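Local coordinates for protein poly-gamma-glutamate hydrolase (Bacillus phage phiNIT1, PDB 3A9L) that hydrolyses the gamma-glutamyl linkages of bacterial poly-gamma-glutamate, acting as a zinc peptidase, at residues I35-H40 with N151-C156; T49-R54 with V100-Y105; K111-G116 with L193-A198. All blocks are in the same frame, centred on the assembly; numbering follows the deposited sequence.

How the contacts relate
From the N terminus, strand 34-42 supplies the first half of contact 1, whose partner, the 151-156 loop, comes 111 residues later. Contact 2 forms and closes within that span, joining helix 48-59 to strand 98-105. Contact 3 starts inside the span too, at 111-116, but ends beyond it on helix 190-209, so contacts 1 and 3 cross while contacts 2 and 3 follow in series. All three reach one mixed sheet. Contacts 1 and 2 meet across neighbouring strands, with Phe37 O 2.9 Å from Phe102 N, and share the zinc ion. Contacts 2 and 3 meet where Leu51 and Arg54 pack on Ala196.

Contact 1: I35-H40 with N151-C156; sequences IYFSPH and NIVNRC. With ZN (zinc ion), chain C.
Phe37 pushes the far end of its ring against two consecutive residues of a 3-10 turn, Ile152 and Val153, and brings even a backbone nitrogen to its rim: Val153 N lies near the ring plane, 4.1 Å from Phe37 CZ. This is strand-to-loop packing at the core of an open alpha/beta fold, with strand 34-42 of the mixed sheet facing the loop that leads to strand 162-167. The two backbones stay apart, 8.7 Å between Phe37 CA and Val153 CA, and side chains bridge the interval. Phe37 does so with CG set between its backbone N and carbonyl carbon (chi1 81°). Ile152 answers with both branches: CG2 sits in plane at the ring edge, and CG1 comes obliquely to within 3.8 Å of Phe37 CZ. Val153 CG2 adds a looser touch at Phe37 CE1, 4.1 Å away.

The amide near the ring is satisfied inside its own loop by an Asx turn, in which Val153 N donates to Asn151 OD1 over 3.1 Å, meeting a lone pair in the carbonyl plane. Leu93 of helix 87-94 packs on both Phe37 and Ile152. Further along the chain, where it turns a corner, Pro39 CG rests 4.4 Å from Ile152 CG2 while also lying 3.7 Å above the centre of the His40 ring, whose ND1 binds the zinc ion at 2.2 Å.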
# COMPACT_ATOMS: atom_id res chain seq x y z
N ILE A 35 -5.98 4.63 -11.55
CA ILE A 35 -5.58 3.60 -10.60
C ILE A 35 -5.59 2.23 -11.33
O ILE A 35 -6.56 1.88 -11.96
CB ILE A 35 -6.51 3.55 -9.35
CG1 ILE A 35 -6.10 2.41 -8.41
CG2 ILE A 35 -8.00 3.47 -9.77
CD1 ILE A 35 -6.89 2.33 -7.08
N TYR A 36 -4.47 1.52 -11.24
CA TYR A 36 -4.36 0.22 -11.84
C TYR A 36 -4.40 -0.78 -10.74
O TYR A 36 -3.69 -0.66 -9.75
CB TYR A 36 -3.04 0.12 -12.58
CG TYR A 36 -2.94 1.06 -13.74
CD1 TYR A 36 -3.66 0.81 -14.91
CD2 TYR A 36 -2.16 2.21 -13.68
CE1 TYR A 36 -3.57 1.65 -16.00
CE2 TYR A 36 -2.08 3.08 -14.78
CZ TYR A 36 -2.79 2.77 -15.93
OH TYR A 36 -2.74 3.59 -17.03
N PHE A 37 -5.24 -1.79 -10.90
CA PHE A 37 -5.48 -2.67 -9.75
C PHE A 37 -6.02 -4.03 -10.13
O PHE A 37 -6.50 -4.25 -11.23
CB PHE A 37 -6.40 -1.97 -8.74
CG PHE A 37 -7.85 -2.04 -9.08
CD1 PHE A 37 -8.42 -1.15 -10.00
CD2 PHE A 37 -8.64 -3.03 -8.51
CE1 PHE A 37 -9.78 -1.24 -10.32
CE2 PHE A 37 -10.00 -3.14 -8.83
CZ PHE A 37 -10.57 -2.26 -9.74
N SER A 38 -5.93 -4.95 -9.18
CA SER A 38 -6.54 -6.25 -9.34
C SER A 38 -7.12 -6.76 -8.00
O SER A 38 -6.48 -6.63 -6.95
CB SER A 38 -5.58 -7.25 -9.96
OG SER A 38 -6.17 -8.54 -9.96
N PRO A 39 -8.36 -7.29 -8.03
CA PRO A 39 -8.89 -7.95 -6.83
C PRO A 39 -8.43 -9.41 -6.71
O PRO A 39 -8.66 -10.06 -5.68
CB PRO A 39 -10.41 -7.89 -7.04
CG PRO A 39 -10.61 -7.86 -8.53
CD PRO A 39 -9.38 -7.13 -9.10
N HIS A 40 -7.81 -9.89 -7.79
CA HIS A 40 -7.39 -11.30 -7.96
C HIS A 40 -5.87 -11.43 -8.22
O HIS A 40 -5.40 -12.18 -9.12
CB HIS A 40 -8.27 -11.99 -9.04
CG HIS A 40 -9.75 -11.77 -8.84
ND1 HIS A 40 -10.66 -11.72 -9.87
CD2 HIS A 40 -10.47 -11.55 -7.71
CE1 HIS A 40 -11.87 -11.48 -9.40
NE2 HIS A 40 -11.78 -11.36 -8.09
N ASN A 151 -19.56 -4.15 -11.17
CA ASN A 151 -18.15 -4.50 -11.38
C ASN A 151 -17.19 -3.47 -10.75
O ASN A 151 -17.15 -2.31 -11.17
CB ASN A 151 -17.85 -4.70 -12.88
CG ASN A 151 -16.47 -5.32 -13.12
OD1 ASN A 151 -15.44 -4.80 -12.66
ND2 ASN A 151 -16.44 -6.44 -13.85
N ILE A 152 -16.43 -3.89 -9.75
CA ILE A 152 -15.50 -2.94 -9.08
C ILE A 152 -14.84 -1.87 -9.99
O ILE A 152 -14.79 -0.69 -9.60
CB ILE A 152 -14.43 -3.65 -8.21
CG1 ILE A 152 -13.56 -2.62 -7.46
CG2 ILE A 152 -13.55 -4.60 -9.04
CD1 ILE A 152 -14.31 -1.77 -6.43
N VAL A 153 -14.37 -2.25 -11.18
CA VAL A 153 -13.73 -1.30 -12.11
C VAL A 153 -14.60 -0.09 -12.52
O VAL A 153 -14.06 1.01 -12.71
CB VAL A 153 -13.10 -1.98 -13.38
CG1 VAL A 153 -14.11 -2.05 -14.48
CG2 VAL A 153 -11.90 -1.17 -13.86
N ASN A 154 -15.92 -0.25 -12.60
CA ASN A 154 -16.83 0.88 -12.93
C ASN A 154 -17.29 1.66 -11.69
O ASN A 154 -18.24 2.49 -11.76
CB ASN A 154 -18.07 0.37 -13.68
CG ASN A 154 -17.72 -0.35 -14.99
OD1 ASN A 154 -16.77 0.03 -15.72
ND2 ASN A 154 -18.45 -1.45 -15.26
N ARG A 155 -16.64 1.39 -10.56
CA ARG A 155 -16.98 2.12 -9.35
C ARG A 155 -15.88 3.14 -9.01
O ARG A 155 -15.80 3.62 -7.88
CB ARG A 155 -17.25 1.18 -8.18
CG ARG A 155 -18.34 0.14 -8.49
CD ARG A 155 -18.52 -0.74 -7.29
NE ARG A 155 -18.97 0.03 -6.13
CZ ARG A 155 -19.03 -0.46 -4.90
NH1 ARG A 155 -18.68 -1.73 -4.66
NH2 ARG A 155 -19.46 0.30 -3.91
N CYS A 156 -15.06 3.47 -10.00
CA CYS A 156 -14.26 4.70 -9.94
C CYS A 156 -15.22 5.91 -9.97
O CYS A 156 -16.45 5.74 -10.08
CB CYS A 156 -13.21 4.75 -11.05
SG CYS A 156 -13.94 4.59 -12.69
ZN ZN C . -10.39 -12.09 -12.01
O HOH W 1 -10.81 -13.06 -14.03

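Contact 2: T49-R54 with V100-Y105; sequences TELIYR and VSFHGY. With ZN (zinc ion), chain C.
The Phe102 ring is met at both of its ortho carbons by neighbouring residues of helix 48-59: Leu51 CD2 comes obliquely to 3.4 Å from Phe102 CD2, and Ile52 CG1, also oblique, to 3.3 Å from Phe102 CD1. The other flat group, the His103 imidazole, has Ser101 OG in plane at its edge and meets the ring of His40 with the planes turned by about 75°. These two rings belong to successive residues of strand 98-105, and they serve opposite sides of it.

On the helix side the packing is close. The Leu51 side chain crosses the Phe102 side chain at about a right angle. Ile52 passes it at a slant, with Ile52 CD1 3.7 Å from Phe102 CD1. The first torsion of Ile52 explains this, since CG1 stands beside the backbone N, opposite the carbonyl carbon (chi1 -81°), and carries the ethyl branch to the ring. Leu51 also touches Phe192 and Ala196 of helix 190-209, so that helix shares this layer.

On the metal side His103 ND1 binds the zinc ion at 2.1 Å, with His40 and Glu45 as the other protein ligands. Water 1, 2.3 Å from the zinc ion, donates to Gly104 O over 3.0 Å, while Gly104 N is hydrogen-bonded to Glu45 OE1. The backbone of Gly104 thus ties both a metal-bound water and a metal ligand to the strand. Such a held water is consistent with the hydrolytic chemistry of zinc peptidases, while the side chains that meet across this contact, Leu51, Ile52 and Phe102, are all apolar.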
# COMPACT_ATOMS: atom_id res chain seq x y z
N THR A 49 -0.22 -9.20 -10.48
CA THR A 49 0.66 -8.42 -9.61
C THR A 49 1.80 -7.78 -10.37
O THR A 49 2.04 -6.58 -10.23
CB THR A 49 1.26 -9.30 -8.48
OG1 THR A 49 0.24 -9.66 -7.56
CG2 THR A 49 2.36 -8.55 -7.72
N GLU A 50 2.48 -8.57 -11.21
CA GLU A 50 3.74 -8.14 -11.85
C GLU A 50 3.44 -7.17 -12.98
O GLU A 50 4.18 -6.21 -13.20
CB GLU A 50 4.53 -9.35 -12.38
CG GLU A 50 5.06 -10.31 -11.25
CD GLU A 50 4.04 -11.25 -10.62
OE1 GLU A 50 3.04 -11.63 -11.27
OE2 GLU A 50 4.23 -11.62 -9.43
N LEU A 51 2.35 -7.43 -13.69
CA LEU A 51 1.95 -6.51 -14.74
C LEU A 51 1.51 -5.20 -14.14
O LEU A 51 1.80 -4.17 -14.69
CB LEU A 51 0.88 -7.11 -15.66
CG LEU A 51 0.26 -6.16 -16.69
CD1 LEU A 51 1.31 -5.68 -17.73
CD2 LEU A 51 -0.95 -6.78 -17.34
N ILE A 52 0.80 -5.23 -13.02
CA ILE A 52 0.36 -3.97 -12.40
C ILE A 52 1.57 -3.16 -11.91
O ILE A 52 1.60 -1.94 -12.05
CB ILE A 52 -0.67 -4.20 -11.31
CG1 ILE A 52 -2.04 -4.39 -11.97
CG2 ILE A 52 -0.67 -3.03 -10.32
CD1 ILE A 52 -3.01 -5.14 -11.14
N TYR A 53 2.55 -3.86 -11.34
CA TYR A 53 3.78 -3.20 -10.86
C TYR A 53 4.47 -2.41 -11.95
O TYR A 53 4.84 -1.25 -11.75
CB TYR A 53 4.75 -4.24 -10.32
CG TYR A 53 4.54 -4.58 -8.88
CD1 TYR A 53 3.27 -4.76 -8.35
CD2 TYR A 53 5.62 -4.74 -8.04
CE1 TYR A 53 3.08 -5.06 -7.03
CE2 TYR A 53 5.45 -5.05 -6.71
CZ TYR A 53 4.18 -5.21 -6.21
OH TYR A 53 4.03 -5.52 -4.89
N ARG A 54 4.63 -3.06 -13.11
CA ARG A 54 5.28 -2.49 -14.28
C ARG A 54 4.45 -1.33 -14.86
O ARG A 54 5.00 -0.28 -15.24
CB ARG A 54 5.50 -3.60 -15.33
CG ARG A 54 6.36 -3.22 -16.58
CD ARG A 54 7.81 -2.88 -16.16
NE ARG A 54 8.56 -2.36 -17.29
CZ ARG A 54 9.61 -1.55 -17.18
NH1 ARG A 54 10.02 -1.16 -15.97
NH2 ARG A 54 10.24 -1.13 -18.26
N VAL A 100 -8.33 1.06 -14.34
CA VAL A 100 -8.06 -0.10 -15.21
C VAL A 100 -7.80 -1.35 -14.35
O VAL A 100 -6.87 -1.38 -13.53
CB VAL A 100 -6.87 0.18 -16.15
CG1 VAL A 100 -6.51 -1.05 -16.95
CG2 VAL A 100 -7.20 1.30 -17.11
N SER A 101 -8.59 -2.40 -14.55
CA SER A 101 -8.46 -3.61 -13.69
C SER A 101 -7.77 -4.72 -14.48
O SER A 101 -7.93 -4.79 -15.67
CB SER A 101 -9.81 -4.10 -13.21
OG SER A 101 -10.64 -4.47 -14.30
N PHE A 102 -7.01 -5.57 -13.81
CA PHE A 102 -6.30 -6.63 -14.52
C PHE A 102 -6.69 -8.03 -14.00
O PHE A 102 -6.55 -8.33 -12.82
CB PHE A 102 -4.78 -6.44 -14.41
CG PHE A 102 -4.28 -5.15 -15.02
CD1 PHE A 102 -4.37 -3.94 -14.32
CD2 PHE A 102 -3.74 -5.14 -16.29
CE1 PHE A 102 -3.91 -2.72 -14.89
CE2 PHE A 102 -3.26 -3.96 -16.86
CZ PHE A 102 -3.37 -2.75 -16.17
N HIS A 103 -7.12 -8.89 -14.92
CA HIS A 103 -7.68 -10.21 -14.60
C HIS A 103 -7.06 -11.33 -15.35
O HIS A 103 -6.48 -11.15 -16.43
CB HIS A 103 -9.19 -10.23 -14.83
CG HIS A 103 -9.96 -9.48 -13.78
ND1 HIS A 103 -10.47 -10.09 -12.66
CD2 HIS A 103 -10.28 -8.17 -13.68
CE1 HIS A 103 -11.08 -9.19 -11.91
NE2 HIS A 103 -10.98 -8.02 -12.51
N GLY A 104 -7.17 -12.52 -14.78
CA GLY A 104 -6.69 -13.73 -15.47
C GLY A 104 -7.84 -14.71 -15.75
O GLY A 104 -8.65 -14.98 -14.87
N TYR A 105 -7.93 -15.22 -16.97
CA TYR A 105 -8.95 -16.25 -17.23
C TYR A 105 -8.25 -17.48 -17.79
O TYR A 105 -7.14 -17.36 -18.31
CB TYR A 105 -10.11 -15.72 -18.12
CG TYR A 105 -9.79 -15.61 -19.60
CD1 TYR A 105 -10.01 -16.67 -20.47
CD2 TYR A 105 -9.25 -14.42 -20.13
CE1 TYR A 105 -9.70 -16.57 -21.84
CE2 TYR A 105 -8.95 -14.30 -21.50
CZ TYR A 105 -9.18 -15.38 -22.34
OH TYR A 105 -8.87 -15.26 -23.68
ZN ZN C . -10.39 -12.09 -12.01
O HOH W 1 -10.81 -13.06 -14.03

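Contact 3: K111-G116 with L193-A198; sequences KNTLVG and LDYAEA
Thr113 and Tyr195 meet at the ends of their side chains, round a hydroxyl-to-hydroxyl hydrogen bond. Tyr195 OH donates to Thr113 OG1 over a short 2.6 Å, and the acceptor lies in plane at the edge of the phenol ring. Thr113 CG2 is 3.1 Å from Tyr195 OH, a tight contact, and both branches of the threonine lie against the phenol oxygen. The side chains approach from opposite directions: Thr113 points from its strand toward the helix, and Tyr195, with CG anti to its backbone N (chi1 -160°), reaches back across the 10.4 Å between Thr113 CA and Tyr195 CA.

Flanking positions give no such closeness. Only 80 Å² is buried between the segments, and Lys111 and Leu193 lie exposed to solvent; even so, Lys111 NZ forms a salt bridge with Glu191, earlier on the same helix as Tyr195. The tyrosine ring itself is buried: it packs on Leu164 and Ile166 of the neighbouring strand 162-167 and on Leu51, and meets Phe174 edge-to-face. A buried tyrosine spanning from helix 190-209 to strand 113-116 in this way marks the helix-on-sheet layering of an open alpha/beta fold.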
# COMPACT_ATOMS: atom_id res chain seq x y z
N LYS A 111 -3.31 -17.43 -26.56
CA LYS A 111 -2.96 -16.10 -26.08
C LYS A 111 -3.97 -15.06 -26.57
O LYS A 111 -4.09 -14.79 -27.78
CB LYS A 111 -1.55 -15.74 -26.53
CG LYS A 111 -0.48 -16.62 -25.90
CD LYS A 111 0.86 -15.88 -25.79
CE LYS A 111 1.36 -15.41 -27.16
NZ LYS A 111 2.82 -15.09 -27.11
N ASN A 112 -4.68 -14.47 -25.61
CA ASN A 112 -5.66 -13.46 -25.90
C ASN A 112 -5.95 -12.56 -24.71
O ASN A 112 -5.80 -12.98 -23.55
CB ASN A 112 -6.96 -14.12 -26.39
CG ASN A 112 -7.74 -13.22 -27.27
OD1 ASN A 112 -7.31 -12.12 -27.56
ND2 ASN A 112 -8.90 -13.67 -27.71
N THR A 113 -6.37 -11.34 -25.03
CA THR A 113 -6.88 -10.39 -24.05
C THR A 113 -8.25 -9.86 -24.50
O THR A 113 -8.40 -9.40 -25.63
CB THR A 113 -5.90 -9.22 -23.86
OG1 THR A 113 -4.64 -9.72 -23.35
CG2 THR A 113 -6.48 -8.20 -22.87
N LEU A 114 -9.22 -9.95 -23.57
CA LEU A 114 -10.61 -9.56 -23.79
C LEU A 114 -10.89 -8.34 -22.92
O LEU A 114 -10.89 -8.42 -21.68
CB LEU A 114 -11.57 -10.72 -23.45
CG LEU A 114 -11.23 -12.11 -24.03
CD1 LEU A 114 -12.09 -13.20 -23.41
CD2 LEU A 114 -11.37 -12.11 -25.56
N VAL A 115 -11.08 -7.21 -23.60
CA VAL A 115 -11.14 -5.91 -22.92
C VAL A 115 -12.58 -5.39 -22.89
O VAL A 115 -13.24 -5.28 -23.92
CB VAL A 115 -10.24 -4.88 -23.65
CG1 VAL A 115 -10.04 -3.62 -22.79
CG2 VAL A 115 -8.88 -5.50 -23.99
N GLY A 116 -13.06 -5.06 -21.69
CA GLY A 116 -14.38 -4.47 -21.56
C GLY A 116 -14.38 -3.37 -20.55
O GLY A 116 -13.35 -2.75 -20.29
N LEU A 193 7.03 -6.84 -21.19
CA LEU A 193 7.40 -5.40 -21.30
C LEU A 193 6.55 -4.63 -22.32
O LEU A 193 6.04 -3.53 -22.03
CB LEU A 193 8.89 -5.25 -21.59
CG LEU A 193 9.89 -5.94 -20.62
CD1 LEU A 193 11.32 -5.80 -21.07
CD2 LEU A 193 9.77 -5.42 -19.18
N ASP A 194 6.42 -5.19 -23.52
CA ASP A 194 5.54 -4.63 -24.56
C ASP A 194 4.08 -4.48 -24.11
O ASP A 194 3.38 -3.50 -24.45
CB ASP A 194 5.63 -5.49 -25.82
CG ASP A 194 7.01 -5.43 -26.50
OD1 ASP A 194 7.78 -4.50 -26.24
OD2 ASP A 194 7.31 -6.31 -27.34
N TYR A 195 3.59 -5.47 -23.36
CA TYR A 195 2.20 -5.44 -22.89
C TYR A 195 2.07 -4.23 -21.97
O TYR A 195 1.26 -3.33 -22.22
CB TYR A 195 1.86 -6.76 -22.16
CG TYR A 195 0.38 -7.08 -22.05
CD1 TYR A 195 -0.44 -6.38 -21.16
CD2 TYR A 195 -0.18 -8.09 -22.79
CE1 TYR A 195 -1.78 -6.65 -21.05
CE2 TYR A 195 -1.54 -8.40 -22.68
CZ TYR A 195 -2.33 -7.67 -21.81
OH TYR A 195 -3.67 -7.95 -21.66
N ALA A 196 2.92 -4.16 -20.95
CA ALA A 196 2.85 -3.07 -20.01
C ALA A 196 3.03 -1.67 -20.67
O ALA A 196 2.31 -0.73 -20.32
CB ALA A 196 3.82 -3.30 -18.86
N GLU A 197 3.91 -1.57 -21.67
CA GLU A 197 4.11 -0.32 -22.44
C GLU A 197 2.86 0.05 -23.25
O GLU A 197 2.49 1.22 -23.33
CB GLU A 197 5.32 -0.44 -23.36
CG GLU A 197 5.44 0.67 -24.44
CD GLU A 197 5.95 2.01 -23.88
OE1 GLU A 197 6.41 2.05 -22.72
OE2 GLU A 197 5.87 3.04 -24.58
N ALA A 198 2.22 -0.95 -23.84
CA ALA A 198 0.94 -0.72 -24.53
C ALA A 198 -0.10 -0.02 -23.65
O ALA A 198 -0.79 0.86 -24.10
CB ALA A 198 0.37 -2.02 -25.07